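Local coordinates for avidin-related protein 2 (Gallus gallus, PDB 1WBI) that binds biotin in a pocket at one end of an avidin-type beta-barrel and assembles as a tetramer, at residues T10-M21 / G117-H125. Numbering follows the deposited sequence. Where two conformers were deposited one is given.
Sequences TGEWDNDLGSIM and GNNDFTRQH. With BTN (biotin), chain I.
Asn-15 and Asn-119 stack their amides nearly parallel, planes 13° apart, where the first and last strands meet antiparallel and close the avidin barrel. Asn-15 ND2 gives a straight bond to biotin O3 (3.0 Å), which Ser-19 OG also grips, while Asn-119 OD1 accepts a hydrogen bond from biotin N1 at 2.9 Å. Chi1 of 77° sets Asn-15 CG between backbone N and carbonyl carbon and swings the amide to Asn-119 and biotin. Leu-17 N and Ser-19 N reach Asn-15 OD1 from opposite faces of its amide, the former making an Asx turn. Asn-15 CB lies over one face of the Phe-121 ring, 3.6 Å from its centroid; Met-21 CE covers the other. Were this asparagine an alanine, that CB would remain, but biotin O3 is likely to lose a donor and the turn its acceptor. Asp-16 OD1 receives Asn-119 ND2 (2.9 Å) and Asp-120 N from opposite faces of its carboxylate. At the far end Trp-13 CZ2 lies 3.4 Å from Arg-123 NH2, over the guanidinium face, planes 45° apart; NH1 bonds Thr-10 O, and Glu-92 pairs with NE. In this one of its two conformers, Asp-16 probably positions Asn-119 from a second shell and may polarise its amide, making OD1 a somewhat better acceptor for biotin.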
ATOM      1  N   THR A  10     -14.744   5.112 -20.730  1.00 14.23           N
ATOM      2  CA  THR A  10     -15.398   4.341 -21.793  1.00 14.66           C
ATOM      3  C   THR A  10     -14.385   3.902 -22.827  1.00 14.78           C
ATOM      4  O   THR A  10     -13.645   4.718 -23.399  1.00 15.17           O
ATOM      5  CB  THR A  10     -16.508   5.170 -22.484  1.00 15.41           C
ATOM      6  OG1 THR A  10     -17.474   5.565 -21.512  1.00 15.60           O
ATOM      7  CG2 THR A  10     -17.212   4.353 -23.599  1.00 16.20           C
ATOM      8  N   GLY A  11     -14.389   2.613 -23.120  1.00 14.94           N
ATOM      9  CA  GLY A  11     -13.473   2.059 -24.107  1.00 14.29           C
ATOM     10  C   GLY A  11     -12.615   0.911 -23.629  1.00 14.01           C
ATOM     11  O   GLY A  11     -12.925   0.320 -22.589  1.00 14.12           O
ATOM     12  N   GLU A  12     -11.554   0.605 -24.370  1.00 13.81           N
ATOM     13  CA  GLU A  12     -10.760  -0.575 -24.189  1.00 14.26           C
ATOM     14  C   GLU A  12      -9.344  -0.177 -23.812  1.00 14.83           C
ATOM     15  O   GLU A  12      -8.731   0.689 -24.456  1.00 14.27           O
ATOM     16  CB  GLU A  12     -10.748  -1.421 -25.484  1.00 15.67           C
ATOM     17  CG  GLU A  12     -12.066  -2.131 -25.802  1.00 17.39           C
ATOM     18  CD  GLU A  12     -13.200  -1.172 -26.078  1.00 17.97           C
ATOM     19  OE1 GLU A  12     -13.082  -0.376 -27.046  1.00 19.94           O
ATOM     20  OE2 GLU A  12     -14.180  -1.188 -25.336  1.00 18.94           O
ATOM     21  N   TRP A  13      -8.808  -0.859 -22.801  1.00 13.66           N
ATOM     22  CA  TRP A  13      -7.537  -0.505 -22.172  1.00 14.86           C
ATOM     23  C   TRP A  13      -6.686  -1.763 -21.940  1.00 15.41           C
ATOM     24  O   TRP A  13      -7.231  -2.778 -21.523  1.00 16.14           O
ATOM     25  CB  TRP A  13      -7.800   0.174 -20.805  1.00 14.51           C
ATOM     26  CG  TRP A  13      -8.640   1.401 -20.855  1.00 13.61           C
ATOM     27  CD1 TRP A  13     -10.010   1.481 -20.774  1.00 14.02           C
ATOM     28  CD2 TRP A  13      -8.175   2.748 -20.970  1.00 13.23           C
ATOM     29  NE1 TRP A  13     -10.410   2.779 -20.874  1.00 14.44           N
ATOM     30  CE2 TRP A  13      -9.302   3.582 -20.985  1.00 12.48           C
ATOM     31  CE3 TRP A  13      -6.916   3.321 -21.083  1.00 12.11           C
ATOM     32  CZ2 TRP A  13      -9.198   4.996 -21.088  1.00 13.50           C
ATOM     33  CZ3 TRP A  13      -6.797   4.714 -21.184  1.00 14.43           C
ATOM     34  CH2 TRP A  13      -7.941   5.530 -21.197  1.00 12.78           C
ATOM     35  N   ASP A  14      -5.381  -1.662 -22.187  1.00 13.79           N
ATOM     36  CA  ASP A  14      -4.389  -2.669 -21.905  1.00 14.89           C
ATOM     37  C   ASP A  14      -3.636  -2.243 -20.659  1.00 13.52           C
ATOM     38  O   ASP A  14      -3.449  -1.054 -20.480  1.00 13.09           O
ATOM     39  CB  ASP A  14      -3.279  -2.668 -23.025  1.00 15.91           C
ATOM     40  CG  ASP A  14      -3.757  -3.181 -24.378  1.00 19.20           C
ATOM     41  OD1 ASP A  14      -4.322  -4.283 -24.423  1.00 24.79           O
ATOM     42  OD2 ASP A  14      -3.575  -2.451 -25.376  1.00 22.10           O
ATOM     43  N   ASN A  15      -3.114  -3.150 -19.838  1.00 12.52           N
ATOM     44  CA  ASN A  15      -2.113  -2.757 -18.843  1.00 12.95           C
ATOM     45  C   ASN A  15      -0.814  -3.479 -18.960  1.00 13.19           C
ATOM     46  O   ASN A  15      -0.666  -4.393 -19.828  1.00 12.52           O
ATOM     47  CB  ASN A  15      -2.675  -2.780 -17.396  1.00 12.98           C
ATOM     48  CG  ASN A  15      -2.792  -4.175 -16.777  1.00 13.33           C
ATOM     49  OD1 ASN A  15      -2.186  -5.154 -17.229  1.00 13.04           O
ATOM     50  ND2 ASN A  15      -3.580  -4.254 -15.718  1.00 11.66           N
ATOM     51  N   ASP A  16       0.132  -3.085 -18.105  1.00 12.52           N
ATOM     52  CA  ASP A  16       1.510  -3.576 -18.189  1.00 14.25           C
ATOM     53  C   ASP A  16       1.699  -5.024 -17.720  1.00 14.88           C
ATOM     54  O   ASP A  16       2.814  -5.539 -17.816  1.00 18.73           O
ATOM     55  CB  ASP A  16       2.431  -2.661 -17.398  0.50 14.12           C
ATOM     56  CG  ASP A  16       1.993  -2.534 -15.957  0.50 14.62           C
ATOM     57  OD1 ASP A  16       0.875  -1.994 -15.721  0.50 12.04           O
ATOM     58  OD2 ASP A  16       2.755  -2.987 -15.082  0.50 19.57           O
ATOM     59  N   LEU A  17       0.668  -5.680 -17.214  1.00 14.74           N
ATOM     60  CA  LEU A  17       0.739  -7.117 -16.963  1.00 15.37           C
ATOM     61  C   LEU A  17       0.077  -7.915 -18.068  1.00 15.61           C
ATOM     62  O   LEU A  17      -0.011  -9.131 -17.967  1.00 18.86           O
ATOM     63  CB  LEU A  17       0.082  -7.476 -15.632  1.00 15.32           C
ATOM     64  CG  LEU A  17       0.826  -6.986 -14.404  1.00 15.80           C
ATOM     65  CD1 LEU A  17      -0.012  -7.174 -13.170  1.00 13.52           C
ATOM     66  CD2 LEU A  17       2.195  -7.686 -14.196  1.00 19.77           C
ATOM     67  N   GLY A  18      -0.366  -7.273 -19.148  1.00 14.85           N
ATOM     68  CA  GLY A  18      -1.100  -7.960 -20.204  1.00 14.71           C
ATOM     69  C   GLY A  18      -2.597  -8.079 -20.018  1.00 15.45           C
ATOM     70  O   GLY A  18      -3.296  -8.665 -20.829  1.00 15.25           O
ATOM     71  N   SER A  19      -3.137  -7.509 -18.937  1.00 13.15           N
ATOM     72  CA  SER A  19      -4.535  -7.534 -18.729  1.00 12.86           C
ATOM     73  C   SER A  19      -5.262  -6.537 -19.642  1.00 12.84           C
ATOM     74  O   SER A  19      -4.643  -5.645 -20.224  1.00 12.89           O
ATOM     75  CB  SER A  19      -4.875  -7.242 -17.261  1.00 11.92           C
ATOM     76  OG  SER A  19      -4.262  -8.159 -16.404  1.00 12.78           O
ATOM     77  N   ILE A  20      -6.560  -6.743 -19.811  1.00 12.96           N
ATOM     78  CA  ILE A  20      -7.412  -5.907 -20.639  1.00 13.91           C
ATOM     79  C   ILE A  20      -8.668  -5.588 -19.860  1.00 13.92           C
ATOM     80  O   ILE A  20      -9.179  -6.448 -19.096  1.00 14.12           O
ATOM     81  CB  ILE A  20      -7.815  -6.639 -21.975  1.00 14.44           C
ATOM     82  CG1 ILE A  20      -6.573  -7.040 -22.763  1.00 16.13           C
ATOM     83  CG2 ILE A  20      -8.740  -5.775 -22.838  1.00 16.63           C
ATOM     84  CD1 ILE A  20      -6.765  -8.318 -23.634  1.00 18.83           C
ATOM     85  N   MET A  21      -9.204  -4.385 -20.030  1.00 12.97           N
ATOM     86  CA  MET A  21     -10.558  -4.102 -19.589  1.00 13.19           C
ATOM     87  C   MET A  21     -11.315  -3.328 -20.640  1.00 12.73           C
ATOM     88  O   MET A  21     -10.718  -2.583 -21.407  1.00 14.43           O
ATOM     89  CB  MET A  21     -10.591  -3.360 -18.265  1.00 14.11           C
ATOM     90  CG  MET A  21      -9.892  -2.007 -18.288  1.00 13.50           C
ATOM     91  SD  MET A  21      -9.940  -1.258 -16.607  1.00 13.26           S
ATOM     92  CE  MET A  21      -9.200   0.312 -17.011  1.00 11.61           C
ATOM     93  N   GLY A 117      -0.052  -3.221  -5.313  1.00  9.21           N
ATOM     94  CA  GLY A 117       0.791  -3.013  -6.485  1.00  9.51           C
ATOM     95  C   GLY A 117       0.307  -1.865  -7.341  1.00 10.13           C
ATOM     96  O   GLY A 117      -0.418  -0.961  -6.885  1.00  9.17           O
ATOM     97  N   ASN A 118       0.768  -1.844  -8.564  1.00  9.92           N
ATOM     98  CA  ASN A 118       0.567  -0.750  -9.488  1.00 10.37           C
ATOM     99  C   ASN A 118       0.268  -1.275 -10.868  1.00 10.96           C
ATOM    100  O   ASN A 118       0.626  -2.407 -11.226  1.00 11.95           O
ATOM    101  CB  ASN A 118       1.831   0.117  -9.536  1.00 10.66           C
ATOM    102  CG  ASN A 118       3.090  -0.688  -9.812  1.00 13.78           C
ATOM    103  OD1 ASN A 118       3.713  -1.242  -8.913  1.00 22.62           O
ATOM    104  ND2 ASN A 118       3.466  -0.735 -11.065  1.00 23.29           N
ATOM    105  N   ASN A 119      -0.328  -0.434 -11.695  1.00 11.05           N
ATOM    106  CA  ASN A 119      -0.517  -0.758 -13.098  1.00 11.09           C
ATOM    107  C   ASN A 119      -0.673   0.519 -13.877  1.00 11.53           C
ATOM    108  O   ASN A 119      -1.381   1.445 -13.446  1.00 10.38           O
ATOM    109  CB  ASN A 119      -1.755  -1.599 -13.357  1.00 11.34           C
ATOM    110  CG  ASN A 119      -1.558  -3.102 -13.186  1.00 12.16           C
ATOM    111  OD1 ASN A 119      -2.327  -3.705 -12.497  1.00 10.27           O
ATOM    112  ND2 ASN A 119      -0.626  -3.716 -13.936  1.00 11.95           N
ATOM    113  N   ASP A 120      -0.073   0.568 -15.041  1.00 10.83           N
ATOM    114  CA  ASP A 120      -0.327   1.644 -16.001  1.00 11.89           C
ATOM    115  C   ASP A 120      -1.180   1.085 -17.139  1.00 11.56           C
ATOM    116  O   ASP A 120      -0.881  -0.016 -17.673  1.00 12.48           O
ATOM    117  CB  ASP A 120       0.955   2.161 -16.595  1.00 12.52           C
ATOM    118  CG  ASP A 120       1.838   2.890 -15.573  1.00 17.08           C
ATOM    119  OD1 ASP A 120       1.431   3.160 -14.446  1.00 21.11           O
ATOM    120  OD2 ASP A 120       2.937   3.280 -15.996  1.00 25.11           O
ATOM    121  N   PHE A 121      -2.232   1.791 -17.514  1.00 11.78           N
ATOM    122  CA  PHE A 121      -3.110   1.387 -18.614  1.00 12.23           C
ATOM    123  C   PHE A 121      -2.999   2.380 -19.754  1.00 12.97           C
ATOM    124  O   PHE A 121      -2.900   3.596 -19.517  1.00 11.65           O
ATOM    125  CB  PHE A 121      -4.576   1.344 -18.209  1.00 11.59           C
ATOM    126  CG  PHE A 121      -4.937   0.315 -17.137  1.00 11.02           C
ATOM    127  CD1 PHE A 121      -5.640  -0.832 -17.474  1.00 11.16           C
ATOM    128  CD2 PHE A 121      -4.602   0.514 -15.806  1.00 11.29           C
ATOM    129  CE1 PHE A 121      -6.043  -1.734 -16.509  1.00 11.79           C
ATOM    130  CE2 PHE A 121      -4.970  -0.371 -14.849  1.00 10.39           C
ATOM    131  CZ  PHE A 121      -5.695  -1.526 -15.186  1.00 11.74           C
ATOM    132  N   THR A 122      -3.089   1.870 -20.971  1.00 13.04           N
ATOM    133  CA  THR A 122      -3.170   2.696 -22.187  1.00 14.17           C
ATOM    134  C   THR A 122      -4.337   2.202 -23.018  1.00 14.26           C
ATOM    135  O   THR A 122      -4.795   1.053 -22.878  1.00 13.09           O
ATOM    136  CB  THR A 122      -1.890   2.634 -23.009  1.00 15.03           C
ATOM    137  OG1 THR A 122      -1.536   1.267 -23.209  1.00 18.95           O
ATOM    138  CG2 THR A 122      -0.746   3.354 -22.281  1.00 17.71           C
ATOM    139  N   ARG A 123      -4.828   3.060 -23.902  1.00 15.41           N
ATOM    140  CA  ARG A 123      -6.020   2.749 -24.688  1.00 17.13           C
ATOM    141  C   ARG A 123      -5.578   1.779 -25.762  1.00 18.65           C
ATOM    142  O   ARG A 123      -4.485   1.897 -26.312  1.00 18.09           O
ATOM    143  CB  ARG A 123      -6.648   4.029 -25.276  1.00 17.77           C
ATOM    144  CG  ARG A 123      -8.089   3.863 -25.653  1.00 17.69           C
ATOM    145  CD  ARG A 123      -8.691   5.104 -26.165  1.00 17.07           C
ATOM    146  NE  ARG A 123      -9.096   6.065 -25.131  1.00 15.48           N
ATOM    147  CZ  ARG A 123     -10.198   5.958 -24.402  1.00 14.96           C
ATOM    148  NH1 ARG A 123     -10.997   4.901 -24.495  1.00 17.62           N
ATOM    149  NH2 ARG A 123     -10.511   6.925 -23.578  1.00 14.60           N
ATOM    150  N   GLN A 124      -6.403   0.779 -26.033  1.00 20.71           N
ATOM    151  CA  GLN A 124      -6.059  -0.165 -27.076  1.00 22.56           C
ATOM    152  C   GLN A 124      -6.039   0.555 -28.414  1.00 25.51           C
ATOM    153  O   GLN A 124      -6.820   1.477 -28.667  1.00 25.03           O
ATOM    154  CB  GLN A 124      -7.032  -1.322 -27.119  1.00 22.89           C
ATOM    155  CG  GLN A 124      -6.965  -2.234 -25.923  1.00 23.26           C
ATOM    156  CD  GLN A 124      -7.566  -3.612 -26.247  1.00 24.03           C
ATOM    157  OE1 GLN A 124      -8.399  -3.720 -27.132  1.00 27.36           O
ATOM    158  NE2 GLN A 124      -7.103  -4.637 -25.577  1.00 26.97           N
ATOM    159  N   HIS A 125      -5.128   0.123 -29.270  1.00 29.69           N
ATOM    160  CA  HIS A 125      -4.939   0.807 -30.528  1.00 33.36           C
ATOM    161  C   HIS A 125      -6.123   0.542 -31.445  1.00 34.15           C
ATOM    162  O   HIS A 125      -6.762  -0.515 -31.367  1.00 34.28           O
ATOM    163  CB  HIS A 125      -3.592   0.425 -31.150  1.00 34.43           C
ATOM    164  CG  HIS A 125      -2.424   1.015 -30.413  1.00 37.55           C
ATOM    165  ND1 HIS A 125      -1.615   0.273 -29.574  1.00 40.85           N
ATOM    166  CD2 HIS A 125      -1.957   2.287 -30.360  1.00 39.61           C
ATOM    167  CE1 HIS A 125      -0.690   1.060 -29.052  1.00 41.24           C
ATOM    168  NE2 HIS A 125      -0.878   2.287 -29.509  1.00 41.06           N
TER
HETATM  169  C11 BTN I1001      -7.137 -13.880  -8.415  1.00 14.36           C
HETATM  170  O11 BTN I1001      -7.822 -14.694  -7.723  1.00 15.64           O
HETATM  171  O12 BTN I1001      -5.881 -14.006  -8.433  1.00 14.66           O
HETATM  172  C10 BTN I1001      -7.886 -12.821  -9.156  1.00 13.71           C
HETATM  173  C9  BTN I1001      -7.056 -12.071 -10.167  1.00 11.81           C
HETATM  174  C8  BTN I1001      -6.179 -10.970  -9.531  1.00 10.41           C
HETATM  175  C7  BTN I1001      -5.446 -10.194 -10.633  1.00 11.59           C
HETATM  176  C2  BTN I1001      -4.606  -8.971 -10.148  1.00  9.92           C
HETATM  177  S1  BTN I1001      -5.554  -7.569  -9.727  1.00 10.03           S
HETATM  178  C6  BTN I1001      -4.040  -6.598  -9.617  1.00 10.80           C
HETATM  179  C5  BTN I1001      -3.160  -7.072 -10.765  1.00  8.38           C
HETATM  180  N1  BTN I1001      -3.422  -6.321 -11.954  1.00  9.89           N
HETATM  181  C3  BTN I1001      -3.908  -7.136 -12.892  1.00  9.37           C
HETATM  182  O3  BTN I1001      -4.233  -6.708 -14.114  1.00 10.29           O
HETATM  183  N2  BTN I1001      -4.069  -8.346 -12.469  1.00  9.97           N
HETATM  184  C4  BTN I1001      -3.552  -8.501 -11.140  1.00 10.22           C
HETATM  185  O   HOH W   1     -11.120   2.663 -26.415  1.00 16.56           O
HETATM  186  O   HOH W   2      -2.529   0.084 -25.483  1.00 23.22           O
HETATM  187  O   HOH W   3      -3.497  -2.046 -28.241  1.00 35.92           O
HETATM  188  O   HOH W   4       2.339  -4.040 -12.508  1.00 34.02           O